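Local coordinates for protein putative NADPH-dependent oxidoreductase (Desulfitobacterium hafniense DCB-2, PDB 3DB2) that probably catalyses an NADPH-dependent oxidation or reduction, as a putative two-domain dehydrogenase with a Rossmann-fold domain and a GFO/IDH/MocA C-terminal domain, at residues T73-N76 with D77-A80; V101-D104 with H105-I109. One frame throughout, in Å; residues are numbered along the deposited sequence.

Contact 1: residues T73-N76 with D77-A80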
loop_
_atom_site.group_PDB
_atom_site.type_symbol
_atom_site.label_atom_id
_atom_site.label_comp_id
_atom_site.label_asym_id
_atom_site.label_seq_id
_atom_site.Cartn_x
_atom_site.Cartn_y
_atom_site.Cartn_z
ATOM N N THR C 73 -0.764 27.238 17.899
ATOM C CA THR C 73 -1.171 25.861 18.153
ATOM C C THR C 73 -2.614 25.838 18.657
ATOM O O THR C 73 -2.898 25.208 19.669
ATOM C CB THR C 73 -0.248 25.173 19.167
ATOM O OG1 THR C 73 -0.111 25.949 20.353
ATOM C CG2 THR C 73 1.207 25.055 18.683
ATOM N N VAL C 74 -3.475 26.539 17.959
ATOM C CA VAL C 74 -4.903 26.656 18.230
ATOM C C VAL C 74 -5.667 25.685 17.340
ATOM O O VAL C 74 -5.011 25.156 16.427
ATOM C CB VAL C 74 -5.364 28.094 17.973
ATOM C CG1 VAL C 74 -4.526 29.097 18.752
ATOM C CG2 VAL C 74 -5.292 28.374 16.470
ATOM N N PRO C 75 -6.947 25.446 17.570
ATOM C CA PRO C 75 -7.677 24.523 16.702
ATOM C C PRO C 75 -7.700 24.904 15.227
ATOM O O PRO C 75 -7.755 26.085 14.912
ATOM C CB PRO C 75 -9.129 24.604 17.206
ATOM C CG PRO C 75 -9.055 25.174 18.577
ATOM C CD PRO C 75 -7.802 25.981 18.649
ATOM N N ASN C 76 -7.691 23.894 14.340
ATOM C CA ASN C 76 -7.550 24.138 12.915
ATOM C C ASN C 76 -8.499 25.176 12.333
ATOM O O ASN C 76 -8.144 25.804 11.325
ATOM C CB ASN C 76 -7.766 22.846 12.081
ATOM C CG ASN C 76 -6.625 21.897 12.457
ATOM O OD1 ASN C 76 -5.559 22.359 12.894
ATOM N ND2 ASN C 76 -6.849 20.594 12.325
ATOM N N ASP C 77 -9.675 25.312 12.904
ATOM C CA ASP C 77 -10.695 26.208 12.360
ATOM C C ASP C 77 -10.474 27.640 12.863
ATOM O O ASP C 77 -11.072 28.604 12.374
ATOM C CB ASP C 77 -12.095 25.705 12.655
ATOM C CG ASP C 77 -12.510 25.803 14.104
ATOM O OD1 ASP C 77 -11.699 25.372 14.949
ATOM O OD2 ASP C 77 -13.631 26.311 14.360
ATOM N N LYS C 78 -9.563 27.794 13.801
ATOM C CA LYS C 78 -9.184 29.122 14.269
ATOM C C LYS C 78 -7.868 29.600 13.702
ATOM O O LYS C 78 -7.405 30.709 13.986
ATOM C CB LYS C 78 -9.176 29.021 15.794
ATOM C CG LYS C 78 -10.535 28.663 16.394
ATOM C CD LYS C 78 -11.683 29.408 15.744
ATOM C CE LYS C 78 -12.868 29.643 16.660
ATOM N NZ LYS C 78 -14.026 30.251 15.931
ATOM N N HIS C 79 -7.202 28.789 12.875
ATOM C CA HIS C 79 -5.913 29.211 12.323
ATOM C C HIS C 79 -6.028 30.508 11.537
ATOM O O HIS C 79 -5.199 31.421 11.682
ATOM C CB HIS C 79 -5.334 28.092 11.439
ATOM C CG HIS C 79 -4.790 26.893 12.154
ATOM N ND1 HIS C 79 -4.252 25.824 11.469
ATOM C CD2 HIS C 79 -4.676 26.542 13.459
ATOM C CE1 HIS C 79 -3.838 24.887 12.303
ATOM N NE2 HIS C 79 -4.082 25.298 13.530
ATOM N N ALA C 80 -7.026 30.607 10.674
ATOM C CA ALA C 80 -7.213 31.700 9.746
ATOM C C ALA C 80 -7.382 33.042 10.459
ATOM O O ALA C 80 -6.651 33.996 10.215
ATOM C CB ALA C 80 -8.445 31.499 8.869
HETATM O O HOH W 1 -8.661 28.097 9.951
HETATM O O HOH W 2 -3.574 22.786 14.867
#
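K78 N reaches back to P75 O at 2.7 Å, approaching from above the carbonyl plane, and closes a type I beta turn over 75-78 that leads from the extended V74-P75 link towards helix 79-88. The turn belongs to the Rossmann fold: it follows strand 69-72, at the C-terminal ends of the parallel strands, where such folds bind their dinucleotide, and T73 OG1 just before it bonds to G12 O of the probable glycine-rich loop. A weak bond from H79 N to N76 O continues the winding, and water 1 ties the same N76 O to A80 N. The H79 imidazole lies back against the turn, its CG anti to the carbonyl carbon (chi1 -73°). N76 CA sits almost exactly over one face of the ring, 3.7 Å from the centroid, a CH-pi contact. V74 CG2 meets the ring edge in plane at CD2, 3.6 Å away. ND1 bonds to I99 O, which with the NE2 bonds helps hold the ring's rotation. With an alanine at H79, N76 CA would probably lose the face it rests on, and V74 O and I99 O their ring nitrogen partners. The N76 amide runs alongside the ring in the same direction, its plane turned 72° from it. NE2 makes a weak, bent bond to V74 O (3.0 Å), and water 2, 2.9 Å from H79 NE2, bridges that nitrogen to N76 OD1.

Contact 2: residues V101-D104 with H105-I109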
loop_
_atom_site.group_PDB
_atom_site.type_symbol
_atom_site.label_atom_id
_atom_site.label_comp_id
_atom_site.label_asym_id
_atom_site.label_seq_id
_atom_site.Cartn_x
_atom_site.Cartn_y
_atom_site.Cartn_z
ATOM N N VAL C 101 -8.701 23.332 7.833
ATOM C CA VAL C 101 -9.457 22.224 7.235
ATOM C C VAL C 101 -10.376 22.701 6.127
ATOM O O VAL C 101 -10.925 21.883 5.362
ATOM C CB VAL C 101 -10.198 21.428 8.317
ATOM C CG1 VAL C 101 -9.148 20.571 9.015
ATOM C CG2 VAL C 101 -10.937 22.289 9.325
ATOM N N SER C 102 -10.585 24.014 5.942
ATOM C CA SER C 102 -11.404 24.386 4.785
ATOM C C SER C 102 -10.596 25.178 3.762
ATOM O O SER C 102 -9.633 25.896 4.040
ATOM C CB SER C 102 -12.625 25.183 5.217
ATOM O OG SER C 102 -12.348 26.574 5.150
ATOM N N LEU C 103 -10.982 25.063 2.491
ATOM C CA LEU C 103 -10.249 25.780 1.448
ATOM C C LEU C 103 -10.308 27.296 1.657
ATOM O O LEU C 103 -9.330 28.005 1.448
ATOM C CB LEU C 103 -10.824 25.384 0.088
ATOM C CG LEU C 103 -10.110 25.940 -1.143
ATOM C CD1 LEU C 103 -8.669 25.461 -1.232
ATOM C CD2 LEU C 103 -10.834 25.561 -2.427
ATOM N N ASP C 104 -11.482 27.774 2.042
ATOM C CA ASP C 104 -11.742 29.195 2.227
ATOM C C ASP C 104 -10.694 29.815 3.149
ATOM O O ASP C 104 -10.041 30.805 2.859
ATOM C CB ASP C 104 -13.132 29.419 2.828
ATOM C CG ASP C 104 -13.428 30.908 2.966
ATOM O OD1 ASP C 104 -13.226 31.627 1.965
ATOM O OD2 ASP C 104 -13.848 31.335 4.061
ATOM N N HIS C 105 -10.508 29.198 4.293
ATOM C CA HIS C 105 -9.577 29.555 5.341
ATOM C C HIS C 105 -8.152 29.469 4.816
ATOM O O HIS C 105 -7.333 30.347 5.102
ATOM C CB HIS C 105 -9.810 28.662 6.542
ATOM C CG HIS C 105 -11.004 28.986 7.374
ATOM N ND1 HIS C 105 -11.190 28.435 8.628
ATOM C CD2 HIS C 105 -12.052 29.812 7.166
ATOM C CE1 HIS C 105 -12.319 28.906 9.142
ATOM N NE2 HIS C 105 -12.870 29.741 8.275
ATOM N N ALA C 106 -7.856 28.411 4.045
ATOM C CA ALA C 106 -6.482 28.300 3.531
ATOM C C ALA C 106 -6.230 29.494 2.630
ATOM O O ALA C 106 -5.147 30.063 2.616
ATOM C CB ALA C 106 -6.274 27.001 2.761
ATOM N N GLN C 107 -7.256 29.838 1.831
ATOM C CA GLN C 107 -7.116 30.975 0.909
ATOM C C GLN C 107 -6.975 32.282 1.681
ATOM O O GLN C 107 -6.242 33.192 1.310
ATOM C CB GLN C 107 -8.331 31.029 -0.024
ATOM C CG GLN C 107 -8.285 29.951 -1.086
ATOM C CD GLN C 107 -9.533 29.889 -1.942
ATOM O OE1 GLN C 107 -10.651 30.189 -1.513
ATOM N NE2 GLN C 107 -9.318 29.468 -3.189
ATOM N N ARG C 108 -7.685 32.416 2.795
ATOM C CA ARG C 108 -7.554 33.641 3.577
ATOM C C ARG C 108 -6.124 33.770 4.076
ATOM O O ARG C 108 -5.612 34.870 4.137
ATOM C CB ARG C 108 -8.545 33.630 4.741
ATOM C CG ARG C 108 -9.918 34.162 4.321
ATOM C CD ARG C 108 -10.994 33.777 5.324
ATOM N NE ARG C 108 -10.720 34.327 6.652
ATOM C CZ ARG C 108 -11.382 34.011 7.752
ATOM N NH1 ARG C 108 -12.380 33.137 7.673
ATOM N NH2 ARG C 108 -11.059 34.558 8.918
ATOM N N ILE C 109 -5.494 32.651 4.419
ATOM C CA ILE C 109 -4.177 32.682 5.026
ATOM C C ILE C 109 -3.138 33.006 3.969
ATOM O O ILE C 109 -2.210 33.793 4.135
ATOM C CB ILE C 109 -3.899 31.346 5.731
ATOM C CG1 ILE C 109 -4.819 31.091 6.924
ATOM C CG2 ILE C 109 -2.439 31.255 6.108
ATOM C CD1 ILE C 109 -4.846 29.635 7.345
HETATM O O HOH W 3 -13.493 29.725 -0.607
#
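H105 meets S102 at the start of helix 103-116, where S102 is the N-cap: its OG accepts from H105 N in a straight but weak bond of 3.3 Å (172°). The same hydroxyl oxygen lies obliquely to the H105 imidazole, 3.5 Å from CG, so the capping residue touches both the backbone and the ring of its partner. The ring's CD2 side faces D104 OD2 near the ring plane, with carboxylate and imidazole planes turned 44° apart. At A106 the first full helical turn closes through A106 N to S102 O, an oxygen that also accepts from S100 OG; the methyl CB rests 3.5 Å from L103 O. Q107 N follows with a bond of 2.8 Å to L103 O. From there the Q107 side chain runs out extended beyond CG, its CD passing 4.1 Å from L103 CG as the two chains cross at a slant. Its OE1 and D104 OD1 both accept from water 3, which spans the exposed side of the turn. R108 N then bonds to D104 O. The R108 chain bends at chi3 (61°), which turns the guanidinium so that its edge faces D104 OD2; NH1 stays 4.3 Å from that oxygen, too far for a salt bridge, whereas NH2 makes one with E84 of helix 79-88. I109, which ends this segment, bonds through N to H105 O. These first two turns of the helix, in the beta-alpha-beta unit of strands 92-96 and 120-123, lie between two helices: H105, R108 and I109 pack on helix 79-88, while L103 and A106 meet L328, L331 and L335 of helix 324-343.

Contact 1 is the turn leading into helix 79-88, contact 2 the capped start of helix 103-116, the next helix along the chain. Their centres are about 11 Å apart, and both are mainly surface contacts with one buried residue each, H79 and A106. They differ in what shapes the helix start. In 73-80, next to the probable nucleotide-binding loop, a ring lying against the turn shares one water with the N76 amide, and a second water links backbone atoms; in 101-109 a serine cap and regular backbone bonds do the work. The two meet directly: A80 CB packs 3.9 Å from H105 CG, and A80 CA lies against I109 CG1, so the helices join near their first turns.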